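Long-range contacts in sensor protein (Vibrio cholerae, PDB 3BY9), which probably acts as a DctB sensor histidine kinase of a two-component system, this chain being the sensor domain, which binds succinate: residues Tyr118-Ser123 with Gln204-Ser208; Gln127-Ala133 with Ile146-Leu152. All blocks are in the same frame, centred on the assembly; numbering follows the deposited sequence.

Contact 1: Tyr118-Ser123 with Gln204-Ser208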
loop_
_atom_site.group_PDB
_atom_site.type_symbol
_atom_site.label_atom_id
_atom_site.label_comp_id
_atom_site.label_asym_id
_atom_site.label_seq_id
_atom_site.Cartn_x
_atom_site.Cartn_y
_atom_site.Cartn_z
ATOM N N TYR A 118 -0.835 -2.652 5.517
ATOM C CA TYR A 118 0.465 -2.739 4.864
ATOM C C TYR A 118 0.301 -2.381 3.398
ATOM O O TYR A 118 -0.798 -2.405 2.893
ATOM C CB TYR A 118 0.926 -4.209 4.922
ATOM C CG TYR A 118 2.379 -4.458 4.514
ATOM C CD1 TYR A 118 3.444 -3.862 5.244
ATOM C CD2 TYR A 118 2.686 -5.325 3.471
ATOM C CE1 TYR A 118 4.768 -4.130 4.923
ATOM C CE2 TYR A 118 4.020 -5.622 3.134
ATOM C CZ TYR A 118 5.045 -5.012 3.876
ATOM O OH TYR A 118 6.344 -5.349 3.590
ATOM N N PHE A 119 1.389 -2.005 2.718
ATOM C CA PHE A 119 1.263 -1.766 1.265
ATOM C C PHE A 119 2.430 -2.505 0.638
ATOM O O PHE A 119 3.485 -2.652 1.273
ATOM C CB PHE A 119 1.284 -0.243 0.908
ATOM C CG PHE A 119 2.441 0.511 1.494
ATOM C CD1 PHE A 119 3.665 0.548 0.840
ATOM C CD2 PHE A 119 2.313 1.160 2.716
ATOM C CE1 PHE A 119 4.767 1.238 1.410
ATOM C CE2 PHE A 119 3.406 1.839 3.281
ATOM C CZ PHE A 119 4.625 1.869 2.616
ATOM N N ALA A 120 2.241 -3.013 -0.581
ATOM C CA ALA A 120 3.284 -3.784 -1.199
ATOM C C ALA A 120 2.985 -4.046 -2.653
ATOM O O ALA A 120 1.874 -3.802 -3.129
ATOM C CB ALA A 120 3.362 -5.159 -0.514
ATOM N N LEU A 121 4.011 -4.601 -3.317
ATOM C CA LEU A 121 3.833 -5.102 -4.688
ATOM C C LEU A 121 3.438 -6.563 -4.512
ATOM O O LEU A 121 4.176 -7.339 -3.903
ATOM C CB LEU A 121 5.164 -5.014 -5.468
ATOM C CG LEU A 121 5.101 -5.706 -6.846
ATOM C CD1 LEU A 121 4.115 -5.003 -7.787
ATOM C CD2 LEU A 121 6.497 -5.631 -7.492
ATOM N N GLY A 122 2.239 -6.935 -4.987
ATOM C CA GLY A 122 1.717 -8.285 -4.837
ATOM C C GLY A 122 2.561 -9.380 -5.470
ATOM O O GLY A 122 2.900 -9.306 -6.641
ATOM N N SER A 123 2.822 -10.436 -4.688
ATOM C CA SER A 123 3.680 -11.521 -5.135
ATOM C C SER A 123 3.077 -12.487 -6.127
ATOM O O SER A 123 3.803 -13.077 -6.925
ATOM C CB SER A 123 4.181 -12.320 -3.933
ATOM O OG SER A 123 3.113 -13.039 -3.359
ATOM N N GLN A 204 8.976 -6.303 0.297
ATOM C CA GLN A 204 7.858 -5.369 0.163
ATOM C C GLN A 204 7.631 -5.051 -1.309
ATOM O O GLN A 204 6.474 -4.915 -1.722
ATOM C CB GLN A 204 8.125 -4.085 0.927
ATOM C CG GLN A 204 6.892 -3.124 0.967
ATOM C CD GLN A 204 7.001 -2.142 2.111
ATOM O OE1 GLN A 204 8.117 -1.826 2.564
ATOM N NE2 GLN A 204 5.859 -1.632 2.590
ATOM N N TYR A 205 8.724 -4.940 -2.084
ATOM C CA TYR A 205 8.622 -4.702 -3.538
ATOM C C TYR A 205 9.227 -5.907 -4.278
ATOM O O TYR A 205 9.787 -5.753 -5.377
ATOM C CB TYR A 205 9.356 -3.409 -3.945
ATOM C CG TYR A 205 8.928 -2.242 -3.100
ATOM C CD1 TYR A 205 7.589 -1.815 -3.093
ATOM C CD2 TYR A 205 9.810 -1.635 -2.231
ATOM C CE1 TYR A 205 7.160 -0.813 -2.228
ATOM C CE2 TYR A 205 9.403 -0.653 -1.382
ATOM C CZ TYR A 205 8.065 -0.235 -1.380
ATOM O OH TYR A 205 7.659 0.768 -0.545
ATOM N N LEU A 206 9.045 -7.095 -3.706
ATOM C CA LEU A 206 9.547 -8.337 -4.276
ATOM C C LEU A 206 11.038 -8.157 -4.615
ATOM O O LEU A 206 11.795 -7.649 -3.753
ATOM C CB LEU A 206 8.737 -8.731 -5.493
ATOM C CG LEU A 206 7.203 -8.765 -5.194
ATOM C CD1 LEU A 206 6.384 -9.195 -6.389
ATOM C CD2 LEU A 206 6.915 -9.684 -4.014
ATOM N N ASP A 207 11.439 -8.562 -5.831
ATOM C CA ASP A 207 12.852 -8.421 -6.254
ATOM C C ASP A 207 13.059 -7.210 -7.172
ATOM O O ASP A 207 13.973 -7.190 -8.029
ATOM C CB ASP A 207 13.321 -9.659 -7.025
ATOM C CG ASP A 207 13.261 -10.928 -6.217
ATOM O OD1 ASP A 207 13.512 -10.885 -4.999
ATOM O OD2 ASP A 207 13.007 -11.997 -6.823
ATOM N N SER A 208 12.234 -6.198 -6.991
ATOM C CA SER A 208 12.325 -5.011 -7.818
ATOM C C SER A 208 13.622 -4.303 -7.642
ATOM O O SER A 208 14.106 -4.139 -6.520
ATOM C CB SER A 208 11.222 -3.966 -7.463
ATOM O OG SER A 208 9.929 -4.467 -7.702
#
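Gln204 gives up the most surface in this contact, followed by Leu121 and Leu206. Strand 116-121 is the outermost strand on its side of a five-stranded antiparallel sheet, and Gln204 meets its outer edge twice. The backbone N of Leu121 donates to Gln204 O at 3.0 Å, and Gln204 NE2 donates to Phe119 O at 2.9 Å. Both bonds are close to linear. Backbone and side chain of one residue thus serve two polar groups of the edge, in place of a further strand. Gln204 NE2 also lies over one face of the Phe119 ring, 3.3 Å from Phe119 CE1. Gln204 CB rests 3.4 Å from Tyr118 OH.

Leu121 points toward the loop and packs on Leu206, with Leu121 CD2 3.7 Å from Leu206 CD1. Leu206 is the second residue of a type II' turn from Tyr205 to Ser208 and has a positive phi of 50°. The turn is closed by Ser208 N and Ser208 OG, which both donate to Tyr205 O, at 3.0 and 2.7 Å. The Leu206 side chain continues to Ser123, whose backbone N binds succinate.

The contact joins the edge of the five-stranded, succinate-binding sheet to the loop after helix 193-202, which leads on to strand 223-226 of the four-stranded sheet. Tyr205 packs on helix 193-202 through Ile199; Tyr205 OH bonds to Asp170. On its other side, strand 116-121 pairs with strand 128-138, and Tyr118 leans on helix 105-110.

Contact 2: Gln127-Ala133 with Ile146-Leu152. With SIN (succinic acid), chain E.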
loop_
_atom_site.group_PDB
_atom_site.type_symbol
_atom_site.label_atom_id
_atom_site.label_comp_id
_atom_site.label_asym_id
_atom_site.label_seq_id
_atom_site.Cartn_x
_atom_site.Cartn_y
_atom_site.Cartn_z
ATOM N N GLN A 127 0.570 -7.003 -8.791
ATOM C CA GLN A 127 -0.129 -5.736 -8.690
ATOM C C GLN A 127 0.061 -5.081 -7.340
ATOM O O GLN A 127 -0.024 -5.761 -6.304
ATOM C CB GLN A 127 -1.628 -5.965 -8.924
ATOM C CG GLN A 127 -1.964 -6.315 -10.397
ATOM C CD GLN A 127 -1.593 -5.179 -11.372
ATOM O OE1 GLN A 127 -2.040 -4.033 -11.216
ATOM N NE2 GLN A 127 -0.776 -5.500 -12.379
ATOM N N ARG A 128 0.304 -3.769 -7.317
ATOM C CA ARG A 128 0.434 -3.121 -6.004
ATOM C C ARG A 128 -0.929 -3.129 -5.281
ATOM O O ARG A 128 -1.989 -3.127 -5.910
ATOM C CB ARG A 128 0.801 -1.634 -6.170
ATOM C CG ARG A 128 2.218 -1.354 -6.694
ATOM C CD ARG A 128 2.383 0.149 -6.973
ATOM N NE ARG A 128 1.552 0.535 -8.120
ATOM C CZ ARG A 128 1.043 1.750 -8.316
ATOM N NH1 ARG A 128 1.279 2.732 -7.455
ATOM N NH2 ARG A 128 0.234 1.979 -9.360
ATOM N N GLY A 129 -0.886 -3.074 -3.954
ATOM C CA GLY A 129 -2.109 -2.991 -3.203
ATOM C C GLY A 129 -1.894 -2.407 -1.824
ATOM O O GLY A 129 -0.749 -2.263 -1.355
ATOM N N TYR A 130 -3.002 -2.007 -1.207
ATOM C CA TYR A 130 -2.959 -1.591 0.181
ATOM C C TYR A 130 -3.721 -2.765 0.854
ATOM O O TYR A 130 -4.840 -3.094 0.459
ATOM C CB TYR A 130 -3.737 -0.307 0.406
ATOM C CG TYR A 130 -3.339 0.324 1.710
ATOM C CD1 TYR A 130 -2.198 1.098 1.806
ATOM C CD2 TYR A 130 -4.049 0.030 2.877
ATOM C CE1 TYR A 130 -1.730 1.571 3.037
ATOM C CE2 TYR A 130 -3.607 0.497 4.110
ATOM C CZ TYR A 130 -2.457 1.255 4.192
ATOM O OH TYR A 130 -1.986 1.644 5.440
ATOM N N TYR A 131 -3.146 -3.312 1.925
ATOM C CA TYR A 131 -3.710 -4.480 2.576
ATOM C C TYR A 131 -4.179 -4.209 3.982
ATOM O O TYR A 131 -3.454 -3.559 4.753
ATOM C CB TYR A 131 -2.636 -5.594 2.669
ATOM C CG TYR A 131 -2.054 -6.062 1.339
ATOM C CD1 TYR A 131 -2.374 -7.301 0.813
ATOM C CD2 TYR A 131 -1.114 -5.283 0.646
ATOM C CE1 TYR A 131 -1.787 -7.779 -0.377
ATOM C CE2 TYR A 131 -0.523 -5.761 -0.535
ATOM C CZ TYR A 131 -0.859 -6.983 -1.031
ATOM O OH TYR A 131 -0.307 -7.433 -2.208
ATOM N N TYR A 132 -5.400 -4.683 4.302
ATOM C CA TYR A 132 -5.898 -4.600 5.687
ATOM C C TYR A 132 -6.089 -6.046 6.160
ATOM O O TYR A 132 -6.676 -6.868 5.440
ATOM C CB TYR A 132 -7.253 -3.899 5.740
ATOM C CG TYR A 132 -7.117 -2.393 5.594
ATOM C CD1 TYR A 132 -6.650 -1.628 6.659
ATOM C CD2 TYR A 132 -7.461 -1.777 4.411
ATOM C CE1 TYR A 132 -6.536 -0.233 6.544
ATOM C CE2 TYR A 132 -7.362 -0.389 4.272
ATOM C CZ TYR A 132 -6.914 0.353 5.324
ATOM O OH TYR A 132 -6.877 1.718 5.181
ATOM N N ALA A 133 -5.639 -6.359 7.375
ATOM C CA ALA A 133 -5.763 -7.736 7.863
ATOM C C ALA A 133 -6.303 -7.732 9.287
ATOM O O ALA A 133 -6.176 -6.725 10.029
ATOM C CB ALA A 133 -4.372 -8.418 7.818
ATOM N N ILE A 146 -7.940 -12.800 8.121
ATOM C CA ILE A 146 -8.699 -12.432 6.899
ATOM C C ILE A 146 -8.064 -11.121 6.384
ATOM O O ILE A 146 -7.705 -10.223 7.172
ATOM C CB ILE A 146 -10.210 -12.287 7.251
ATOM C CG1 ILE A 146 -10.991 -11.793 6.016
ATOM C CG2 ILE A 146 -10.441 -11.254 8.338
ATOM C CD1 ILE A 146 -11.013 -12.776 4.849
ATOM N N VAL A 147 -7.896 -11.042 5.053
ATOM C CA VAL A 147 -7.205 -9.910 4.416
ATOM C C VAL A 147 -8.032 -9.338 3.290
ATOM O O VAL A 147 -8.668 -10.081 2.538
ATOM C CB VAL A 147 -5.884 -10.391 3.766
ATOM C CG1 VAL A 147 -5.100 -9.167 3.227
ATOM C CG2 VAL A 147 -5.000 -11.150 4.818
ATOM N N VAL A 148 -8.054 -8.019 3.204
ATOM C CA VAL A 148 -8.701 -7.372 2.050
ATOM C C VAL A 148 -7.561 -6.561 1.382
ATOM O O VAL A 148 -6.872 -5.815 2.066
ATOM C CB VAL A 148 -9.782 -6.398 2.541
ATOM C CG1 VAL A 148 -10.235 -5.452 1.382
ATOM C CG2 VAL A 148 -11.030 -7.208 2.960
ATOM N N LYS A 149 -7.391 -6.709 0.068
ATOM C CA LYS A 149 -6.382 -5.954 -0.684
ATOM C C LYS A 149 -7.122 -5.004 -1.608
ATOM O O LYS A 149 -7.990 -5.420 -2.365
ATOM C CB LYS A 149 -5.521 -6.908 -1.512
ATOM C CG LYS A 149 -4.498 -6.194 -2.390
ATOM C CD LYS A 149 -3.810 -7.222 -3.325
ATOM C CE LYS A 149 -2.755 -6.486 -4.213
ATOM N NZ LYS A 149 -2.158 -7.505 -5.168
HETATM N N MSE A 150 -6.734 -3.735 -1.518
HETATM C CA MSE A 150 -7.349 -2.652 -2.305
HETATM C C MSE A 150 -6.394 -2.214 -3.400
HETATM O O MSE A 150 -5.211 -2.008 -3.144
HETATM C CB MSE A 150 -7.649 -1.420 -1.385
HETATM C CG MSE A 150 -8.467 -0.364 -2.101
HETATM SE SE MSE A 150 -8.285 1.337 -1.083
HETATM C CE MSE A 150 -6.437 1.745 -1.612
ATOM N N ASP A 151 -6.922 -2.054 -4.617
ATOM C CA ASP A 151 -6.143 -1.581 -5.766
ATOM C C ASP A 151 -5.924 -0.099 -5.470
ATOM O O ASP A 151 -6.764 0.537 -4.825
ATOM C CB ASP A 151 -7.012 -1.759 -7.022
ATOM C CG ASP A 151 -6.343 -1.283 -8.286
ATOM O OD1 ASP A 151 -5.407 -1.972 -8.764
ATOM O OD2 ASP A 151 -6.765 -0.218 -8.804
ATOM N N LEU A 152 -4.830 0.445 -5.983
ATOM C CA LEU A 152 -4.482 1.861 -5.740
ATOM C C LEU A 152 -4.991 2.858 -6.764
ATOM O O LEU A 152 -4.777 4.064 -6.609
ATOM C CB LEU A 152 -2.990 2.001 -5.709
ATOM C CG LEU A 152 -2.355 1.048 -4.708
ATOM C CD1 LEU A 152 -0.866 1.251 -4.728
ATOM C CD2 LEU A 152 -2.901 1.312 -3.314
HETATM C C1 SIN E . -0.752 -10.681 -4.029
HETATM O O1 SIN E . -1.188 -9.568 -3.579
HETATM O O2 SIN E . -0.457 -10.835 -5.247
HETATM C C2 SIN E . -0.555 -11.881 -3.095
HETATM C C3 SIN E . -0.518 -11.460 -1.615
HETATM C C4 SIN E . 0.777 -10.779 -1.212
HETATM O O3 SIN E . 0.897 -10.381 -0.013
HETATM O O4 SIN E . 1.679 -10.597 -2.080
HETATM O O HOH W 1 -3.021 -1.213 -7.550
#
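Strands 128-138 and 141-150 form an antiparallel beta hairpin within the five-stranded sheet of a PAS-like sensor module. Ile146 O receives a CA-H...O contact from CA of Ala133 at 3.2 Å. Val147 makes a non-hydrogen-bonded pair with Ala133, and Val147 CG1 lies 4.1 Å from CD1 of Tyr131. Val148 is in a hydrogen-bonded pair with Tyr132: Val148 N to Tyr132 O and Tyr132 N to Val148 O are both 2.9 Å.

Lys149 sits opposite Tyr131, on the succinate side of the sheet. Its fully extended chain runs across the Tyr131 ring in a CH-pi contact, with Lys149 CG 4.0 Å from the ring centroid. At its end, Lys149 NZ donates to Gln127 O at 3.0 Å. Lys149 NZ also donates to SIN O1 of the bound succinate at 2.8 Å. Tyr131 OH gives the same SIN O1 a bond of 2.7 Å. Arg104, Tyr106, Ser123, Thr124 and Ser125 complete the site.

Met150, modelled as selenomethionine, pairs with Tyr130 through two backbone bonds and turns to the other face, against helix 5-27. Asp151 caps a backbone N at the turn into helix 153-157, and its OD2 bonds to Ser153. Leu152 places CD1 3.6 Å from CB of Arg128. A water donates to Arg128 O at 2.7 Å and to Asp151 OD1 at 2.8 Å, and accepts from Leu152 N at 2.9 Å.

How the contacts relate
Contact 2 lies in the buried interior of the sheet, while contact 1 is partly buried at its edge. Neighbouring strands 116-121 and 128-138 tie them together: Tyr118 O lies 2.7 Å from Tyr131 N, and Gly122 N lies 2.9 Å from Gln127 O, both probable hydrogen bonds. The chemistry follows the position. Contact 2 uses regular strand pairing, with a lysine and a tyrosine turned to the ligand. Contact 1 joins a strand to a loop that leads to the four-stranded sheet, by two hydrogen bonds and leucine packing. Both reach the succinate site, contact 1 through Ser123 and contact 2 through Tyr131 and Lys149.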